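Local atomic coordinates of response regulator (Caulobacter vibrioides, PDB entry 3N0R), a protein that probably acts as an anti-anti-sigma factor of the general stress response, its receiver domain controlling how the sigma-like domain engages the anti-sigma factor. Residues P29-P32 / Y33-R36; D227-R231 / M232-V236; K260-P264 / E265-A269. The protein carries 1 engineered substitution. One frame throughout, in Å; residues are numbered along the deposited sequence. Where two conformers were deposited one is given.

Interaction 1: residues P29-P32 / Y33-R36; sequences PHLP and YIRR
Tyr33 brings its ring back over the start of its own helix, with CB of Pro32 above one face and the carbonyl oxygen of Pro29 at the edge, 3.8 Å from Tyr33 CD2. Its CG stands anti to the carbonyl carbon (chi1 -55°), which turns the ring toward the turn it has just left. The amide of Tyr33 makes a weak bond to His30 O; Ile34 N binds the same oxygen more squarely, at 3.1 Å and an N-H...O angle of 160°. Ile34 sets CG2 against Leu31 O, 3.3 Å away, while the end of the side chain leads away, and Ile34 touches Tyr77 and Phe80 of helix 72-84. Arg35 N donates to Leu31 O at 3.1 Å, and the extended side chain turns its guanidinium so that this oxygen lies over one face; Arg35 NH1 comes within 4.0 Å of Leu31 CB and hydrogen-bonds to Leu247 O. Last, Arg36 N reaches Pro32 O at 3.1 Å, and its guanidinium rests a face on Tyr33 CD1 while NE forms a salt bridge with Glu126. Three successive i to i+4 bonds, with a proline near the beginning, mark the first turn of an alpha helix, here helix 31-42 in the PhyR sigma2 region.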
loop_
_atom_site.group_PDB
_atom_site.type_symbol
_atom_site.label_atom_id
_atom_site.label_comp_id
_atom_site.label_asym_id
_atom_site.label_seq_id
_atom_site.Cartn_x
_atom_site.Cartn_y
_atom_site.Cartn_z
ATOM N N PRO A 29 -6.546 -7.545 -15.116
ATOM C CA PRO A 29 -5.528 -8.166 -14.264
ATOM C C PRO A 29 -4.825 -7.164 -13.346
ATOM O O PRO A 29 -4.244 -7.575 -12.339
ATOM C CB PRO A 29 -4.527 -8.748 -15.269
ATOM C CG PRO A 29 -5.281 -8.871 -16.547
ATOM C CD PRO A 29 -6.279 -7.754 -16.551
ATOM N N HIS A 30 -4.884 -5.875 -13.671
ATOM C CA HIS A 30 -4.134 -4.858 -12.936
ATOM C C HIS A 30 -4.962 -4.159 -11.872
ATOM O O HIS A 30 -4.415 -3.442 -11.030
ATOM C CB HIS A 30 -3.545 -3.853 -13.931
ATOM C CG HIS A 30 -2.778 -4.521 -15.023
ATOM N ND1 HIS A 30 -1.669 -5.294 -14.766
ATOM C CD2 HIS A 30 -2.994 -4.593 -16.358
ATOM C CE1 HIS A 30 -1.224 -5.807 -15.901
ATOM N NE2 HIS A 30 -2.010 -5.398 -16.879
ATOM N N LEU A 31 -6.277 -4.371 -11.896
ATOM C CA LEU A 31 -7.161 -3.676 -10.963
ATOM C C LEU A 31 -6.905 -3.978 -9.483
ATOM O O LEU A 31 -6.847 -3.054 -8.685
ATOM C CB LEU A 31 -8.633 -3.864 -11.330
ATOM C CG LEU A 31 -9.049 -3.126 -12.610
ATOM C CD1 LEU A 31 -10.389 -3.645 -13.108
ATOM C CD2 LEU A 31 -9.080 -1.610 -12.441
ATOM N N PRO A 32 -6.709 -5.252 -9.106
ATOM C CA PRO A 32 -6.463 -5.478 -7.673
ATOM C C PRO A 32 -5.234 -4.720 -7.171
ATOM O O PRO A 32 -5.236 -4.172 -6.066
ATOM C CB PRO A 32 -6.246 -6.996 -7.587
ATOM C CG PRO A 32 -7.023 -7.545 -8.765
ATOM C CD PRO A 32 -6.846 -6.518 -9.855
ATOM N N TYR A 33 -4.191 -4.667 -7.990
ATOM C CA TYR A 33 -2.948 -4.058 -7.542
ATOM C C TYR A 33 -2.981 -2.538 -7.504
ATOM O O TYR A 33 -2.363 -1.920 -6.630
ATOM C CB TYR A 33 -1.758 -4.630 -8.312
ATOM C CG TYR A 33 -1.770 -6.128 -8.177
ATOM C CD1 TYR A 33 -1.427 -6.731 -6.978
ATOM C CD2 TYR A 33 -2.211 -6.936 -9.218
ATOM C CE1 TYR A 33 -1.461 -8.109 -6.834
ATOM C CE2 TYR A 33 -2.259 -8.306 -9.088
ATOM C CZ TYR A 33 -1.885 -8.890 -7.890
ATOM O OH TYR A 33 -1.931 -10.260 -7.751
ATOM N N ILE A 34 -3.739 -1.920 -8.406
ATOM C CA ILE A 34 -3.922 -0.481 -8.282
ATOM C C ILE A 34 -4.792 -0.144 -7.062
ATOM O O ILE A 34 -4.592 0.888 -6.448
ATOM C CB ILE A 34 -4.390 0.218 -9.580
ATOM C CG1 ILE A 34 -4.180 1.731 -9.453
ATOM C CG2 ILE A 34 -5.830 -0.140 -9.928
ATOM C CD1 ILE A 34 -4.349 2.482 -10.750
ATOM N N ARG A 35 -5.701 -1.040 -6.663
ATOM C CA ARG A 35 -6.366 -0.864 -5.367
ATOM C C ARG A 35 -5.353 -0.910 -4.222
ATOM O O ARG A 35 -5.426 -0.096 -3.314
ATOM C CB ARG A 35 -7.490 -1.881 -5.136
ATOM C CG ARG A 35 -8.656 -1.748 -6.110
ATOM C CD ARG A 35 -9.817 -2.700 -5.769
ATOM N NE ARG A 35 -10.779 -2.686 -6.870
ATOM C CZ ARG A 35 -10.908 -3.629 -7.797
ATOM N NH1 ARG A 35 -10.208 -4.756 -7.739
ATOM N NH2 ARG A 35 -11.766 -3.446 -8.792
ATOM N N ARG A 36 -4.396 -1.837 -4.271
ATOM C CA ARG A 36 -3.360 -1.890 -3.249
ATOM C C ARG A 36 -2.615 -0.556 -3.160
ATOM O O ARG A 36 -2.411 0.002 -2.072
ATOM C CB ARG A 36 -2.382 -3.034 -3.520
ATOM C CG ARG A 36 -1.224 -3.083 -2.530
ATOM C CD ARG A 36 -0.289 -4.226 -2.832
ATOM N NE ARG A 36 0.309 -4.081 -4.154
ATOM C CZ ARG A 36 0.856 -5.084 -4.827
ATOM N NH1 ARG A 36 0.873 -6.300 -4.297
ATOM N NH2 ARG A 36 1.369 -4.869 -6.031
#

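Interaction 2: residues D227-R231 / M232-V236; sequences DILGR and MDVPV
Leu229 meets Val234 through both backbone and side chain, and Met232 through its backbone. Leu229 O accepts Val234 N at 3.0 Å with an almost straight N-H...O angle of 171°, and also takes a weak bond from Met232 N. The leucine side chain, CG anti to the carbonyl carbon (chi1 -63°), sends Leu229 CD2 to Val234 CB at 3.9 Å, the two side chains meeting at a slant, and Leu229 CD1 to Val236 CG2 at 4.1 Å, crossing at about a right angle. Val209 and Ile222 add to this apolar cluster. Met232, a selenomethionine whose side chain is modelled in two positions, also gives its amide weakly to Ile228 O. Asp233, between Met232 and Val234, takes a positive phi of 48°, which turns the chain off the helical path and lets Asp233 N reach Gly230 O at 3.1 Å from above the carbonyl plane rather than along a lone pair. OD2 of Asp233 forms a salt bridge with Arg281 and a hydrogen bond with His278 ND1. The crossed pair of bonds, Val234 N to Leu229 O and Asp233 N to Gly230 O, accompanied by the apolar contact of Leu229 with Val234, is a Schellman motif, with Asp233 as C-prime, closing helix 226-231 before strand 236-240 of the receiver's alternating beta-alpha fold.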
loop_
_atom_site.group_PDB
_atom_site.type_symbol
_atom_site.label_atom_id
_atom_site.label_comp_id
_atom_site.label_asym_id
_atom_site.label_seq_id
_atom_site.Cartn_x
_atom_site.Cartn_y
_atom_site.Cartn_z
ATOM N N ASP A 227 -9.468 -6.147 18.721
ATOM C CA ASP A 227 -10.174 -5.137 19.507
ATOM C C ASP A 227 -9.219 -4.250 20.308
ATOM O O ASP A 227 -9.336 -3.019 20.290
ATOM C CB ASP A 227 -11.198 -5.788 20.443
ATOM C CG ASP A 227 -12.355 -6.425 19.694
ATOM O OD1 ASP A 227 -12.500 -6.167 18.478
ATOM O OD2 ASP A 227 -13.132 -7.172 20.328
ATOM N N ILE A 228 -8.279 -4.884 21.004
ATOM C CA ILE A 228 -7.281 -4.180 21.803
ATOM C C ILE A 228 -6.453 -3.246 20.926
ATOM O O ILE A 228 -6.228 -2.088 21.275
ATOM C CB ILE A 228 -6.330 -5.166 22.525
ATOM C CG1 ILE A 228 -7.097 -6.020 23.537
ATOM C CG2 ILE A 228 -5.204 -4.416 23.225
ATOM C CD1 ILE A 228 -6.325 -7.241 23.998
ATOM N N LEU A 229 -6.002 -3.755 19.783
ATOM C CA LEU A 229 -5.198 -2.955 18.869
ATOM C C LEU A 229 -6.005 -1.785 18.329
ATOM O O LEU A 229 -5.480 -0.685 18.162
ATOM C CB LEU A 229 -4.691 -3.819 17.718
ATOM C CG LEU A 229 -3.756 -4.962 18.117
ATOM C CD1 LEU A 229 -3.435 -5.820 16.908
ATOM C CD2 LEU A 229 -2.483 -4.423 18.750
ATOM N N GLY A 230 -7.284 -2.027 18.062
ATOM C CA GLY A 230 -8.154 -1.006 17.506
ATOM C C GLY A 230 -8.334 0.180 18.432
ATOM O O GLY A 230 -8.377 1.328 17.992
ATOM N N ARG A 231 -8.431 -0.095 19.726
ATOM C CA ARG A 231 -8.640 0.963 20.707
ATOM C C ARG A 231 -7.390 1.826 20.890
ATOM O O ARG A 231 -7.472 2.972 21.333
ATOM C CB ARG A 231 -9.113 0.364 22.031
ATOM C CG ARG A 231 -10.452 -0.353 21.910
ATOM C CD ARG A 231 -11.045 -0.699 23.267
ATOM N NE ARG A 231 -10.517 -1.946 23.811
ATOM C CZ ARG A 231 -9.468 -2.025 24.624
ATOM N NH1 ARG A 231 -8.822 -0.925 24.988
ATOM N NH2 ARG A 231 -9.063 -3.206 25.072
HETATM N N MSE A 232 -6.236 1.272 20.528
HETATM C CA MSE A 232 -4.979 2.005 20.621
HETATM C C MSE A 232 -4.545 2.521 19.250
HETATM O O MSE A 232 -3.458 3.080 19.096
HETATM C CB MSE A 232 -3.888 1.121 21.230
HETATM C CG MSE A 232 -4.224 0.581 22.614
HETATM SE SE MSE A 232 -4.733 1.978 23.876
HETATM C CE MSE A 232 -3.231 3.196 23.604
ATOM N N ASP A 233 -5.420 2.346 18.261
ATOM C CA ASP A 233 -5.147 2.703 16.864
ATOM C C ASP A 233 -3.793 2.188 16.379
ATOM O O ASP A 233 -3.052 2.891 15.690
ATOM C CB ASP A 233 -5.282 4.209 16.611
ATOM C CG ASP A 233 -5.447 4.529 15.133
ATOM O OD1 ASP A 233 -6.157 3.775 14.433
ATOM O OD2 ASP A 233 -4.859 5.521 14.663
ATOM N N VAL A 234 -3.485 0.944 16.722
ATOM C CA VAL A 234 -2.258 0.320 16.275
ATOM C C VAL A 234 -2.453 -0.178 14.851
ATOM O O VAL A 234 -3.379 -0.940 14.577
ATOM C CB VAL A 234 -1.876 -0.864 17.187
ATOM C CG1 VAL A 234 -0.635 -1.562 16.656
ATOM C CG2 VAL A 234 -1.659 -0.386 18.620
ATOM N N PRO A 235 -1.574 0.248 13.931
ATOM C CA PRO A 235 -1.725 -0.201 12.545
ATOM C C PRO A 235 -1.403 -1.683 12.377
ATOM O O PRO A 235 -0.512 -2.210 13.045
ATOM C CB PRO A 235 -0.711 0.658 11.780
ATOM C CG PRO A 235 0.316 1.023 12.798
ATOM C CD PRO A 235 -0.419 1.145 14.103
ATOM N N VAL A 236 -2.144 -2.336 11.487
ATOM C CA VAL A 236 -1.943 -3.738 11.159
ATOM C C VAL A 236 -1.699 -3.882 9.668
ATOM O O VAL A 236 -2.427 -3.322 8.851
ATOM C CB VAL A 236 -3.153 -4.604 11.566
ATOM C CG1 VAL A 236 -2.893 -6.085 11.242
ATOM C CG2 VAL A 236 -3.464 -4.421 13.050
#

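Interaction 3: residues K260-P264 / E265-A269; sequences KPFQP and ETVKA
The flat ring of Phe262 meets Val267 obliquely, neither squarely over a face nor at an edge: Phe262 CD1 lies 4.2 Å from Val267 CG2, and the two side chains slant across one another. Ile172, Asp175, Ile176 and Leu179 of helix 170-182 and Ile239 of strand 236-240 also touch Phe262, which thus ties the loop to the body of the receiver domain. Beyond Phe262 the contact is polar and centres on Gln263, the N-cap residue. Gln263 O takes Thr266 OG1 at 2.7 Å, the hydroxyl approaching in the carbonyl plane, and a weaker bond from Thr266 N at 3.0 Å. A chi1 of 71° tucks OG1 between the backbone N and carbonyl carbon of Thr266, facing back to the cap, and sets Thr266 CG2 against Gln263 CB at 4.0 Å. The hydroxyl has a second partner in a water that donates to Thr266 OG1 at 2.7 Å and accepts Gln263 N at 2.9 Å. At the next residue, Pro264 O receives Lys268 N at 3.1 Å with an N-H...O angle of 169°, plus a weak bond from Val267 N. At the other end, Lys260, which corresponds to the lysine usual at this place in receiver domains, bridges Glu169 and Asp212, the predicted phosphorylation site. The chemistry implies a loop fixed to its helix by polar bonds at the cap and by the apolar contact of Phe262 with Val267: the Thr266 hydroxyl, acting as donor to Gln263 O and acceptor from the water, links the cap's carbonyl to its amide.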
loop_
_atom_site.group_PDB
_atom_site.type_symbol
_atom_site.label_atom_id
_atom_site.label_comp_id
_atom_site.label_asym_id
_atom_site.label_seq_id
_atom_site.Cartn_x
_atom_site.Cartn_y
_atom_site.Cartn_z
ATOM N N LYS A 260 3.760 -12.656 0.658
ATOM C CA LYS A 260 4.824 -13.634 0.889
ATOM C C LYS A 260 4.857 -14.569 -0.327
ATOM O O LYS A 260 3.807 -14.907 -0.863
ATOM C CB LYS A 260 4.581 -14.416 2.188
ATOM C CG LYS A 260 3.236 -15.138 2.245
ATOM C CD LYS A 260 3.098 -16.032 3.476
ATOM C CE LYS A 260 1.737 -16.713 3.492
ATOM N NZ LYS A 260 1.577 -17.637 4.650
ATOM N N PRO A 261 6.059 -14.970 -0.789
ATOM C CA PRO A 261 7.383 -14.606 -0.264
ATOM C C PRO A 261 7.704 -13.124 -0.467
ATOM O O PRO A 261 7.188 -12.495 -1.388
ATOM C CB PRO A 261 8.337 -15.473 -1.089
ATOM C CG PRO A 261 7.614 -15.710 -2.369
ATOM C CD PRO A 261 6.158 -15.802 -2.004
ATOM N N PHE A 262 8.576 -12.588 0.382
ATOM C CA PHE A 262 8.778 -11.149 0.475
ATOM C C PHE A 262 9.749 -10.587 -0.547
ATOM O O PHE A 262 10.814 -11.141 -0.777
ATOM C CB PHE A 262 9.245 -10.784 1.887
ATOM C CG PHE A 262 8.334 -11.290 2.964
ATOM C CD1 PHE A 262 7.028 -10.846 3.037
ATOM C CD2 PHE A 262 8.773 -12.226 3.885
ATOM C CE1 PHE A 262 6.171 -11.313 4.022
ATOM C CE2 PHE A 262 7.923 -12.702 4.879
ATOM C CZ PHE A 262 6.614 -12.244 4.941
ATOM N N GLN A 263 9.369 -9.464 -1.145
ATOM C CA GLN A 263 10.320 -8.607 -1.835
ATOM C C GLN A 263 10.565 -7.461 -0.876
ATOM O O GLN A 263 9.627 -6.757 -0.520
ATOM C CB GLN A 263 9.739 -8.084 -3.145
ATOM C CG GLN A 263 9.727 -9.111 -4.259
ATOM C CD GLN A 263 9.284 -8.520 -5.580
ATOM O OE1 GLN A 263 8.162 -8.030 -5.710
ATOM N NE2 GLN A 263 10.170 -8.556 -6.572
ATOM N N PRO A 264 11.820 -7.284 -0.434
ATOM C CA PRO A 264 12.142 -6.333 0.638
ATOM C C PRO A 264 11.592 -4.919 0.452
ATOM O O PRO A 264 11.114 -4.344 1.425
ATOM C CB PRO A 264 13.673 -6.318 0.644
ATOM C CG PRO A 264 14.049 -7.670 0.158
ATOM C CD PRO A 264 13.010 -8.038 -0.871
ATOM N N GLU A 265 11.660 -4.361 -0.751
ATOM C CA GLU A 265 11.223 -2.981 -0.926
ATOM C C GLU A 265 9.728 -2.818 -0.691
ATOM O O GLU A 265 9.285 -1.755 -0.263
ATOM C CB GLU A 265 11.619 -2.439 -2.301
ATOM C CG GLU A 265 13.105 -2.116 -2.435
ATOM C CD GLU A 265 13.515 -0.883 -1.632
ATOM O OE1 GLU A 265 13.216 0.247 -2.080
ATOM O OE2 GLU A 265 14.140 -1.041 -0.558
ATOM N N THR A 266 8.946 -3.867 -0.953
ATOM C CA THR A 266 7.506 -3.784 -0.722
ATOM C C THR A 266 7.189 -3.751 0.768
ATOM O O THR A 266 6.221 -3.125 1.179
ATOM C CB THR A 266 6.724 -4.941 -1.376
ATOM O OG1 THR A 266 6.980 -6.173 -0.685
ATOM C CG2 THR A 266 7.077 -5.063 -2.852
ATOM N N VAL A 267 8.014 -4.420 1.570
ATOM C CA VAL A 267 7.847 -4.401 3.017
ATOM C C VAL A 267 8.207 -3.025 3.579
ATOM O O VAL A 267 7.490 -2.484 4.428
ATOM C CB VAL A 267 8.682 -5.504 3.667
ATOM C CG1 VAL A 267 8.612 -5.404 5.185
ATOM C CG2 VAL A 267 8.182 -6.860 3.194
ATOM N N LYS A 268 9.315 -2.457 3.111
ATOM C CA LYS A 268 9.679 -1.096 3.498
ATOM C C LYS A 268 8.541 -0.134 3.182
ATOM O O LYS A 268 8.195 0.722 3.995
ATOM C CB LYS A 268 10.957 -0.621 2.796
ATOM C CG LYS A 268 11.229 0.871 3.010
ATOM C CD LYS A 268 12.531 1.344 2.362
ATOM C CE LYS A 268 13.746 0.944 3.184
ATOM N NZ LYS A 268 14.857 1.928 3.057
ATOM N N ALA A 269 7.964 -0.273 1.992
ATOM C CA ALA A 269 6.892 0.629 1.579
ATOM C C ALA A 269 5.642 0.463 2.442
ATOM O O ALA A 269 5.054 1.459 2.862
ATOM C CB ALA A 269 6.558 0.431 0.099
HETATM O O HOH W 1 6.572 -8.847 -0.889
#

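How the interactions relate
The three contacts are worked cases of how helices begin and end: interaction 1 opens a helix in the sigma2 region, interaction 3 opens one in the receiver, and interaction 2 ends another there. Interactions 1 and 3 belong to different domains, with centres about 17 Å apart and nearest atoms about 6 Å apart. Interactions 2 and 3 share the receiver domain, centres about 23 Å apart; interaction 2 leads into strand 236-240, and interaction 3 follows strand 257-259. Interactions 1 and 2 sit on opposite sides of the chain's centre, about 27 Å between centres. Interaction 3 contains Lys260, salt-bridged to Asp212, the predicted phosphorylation site, which is unmodified here.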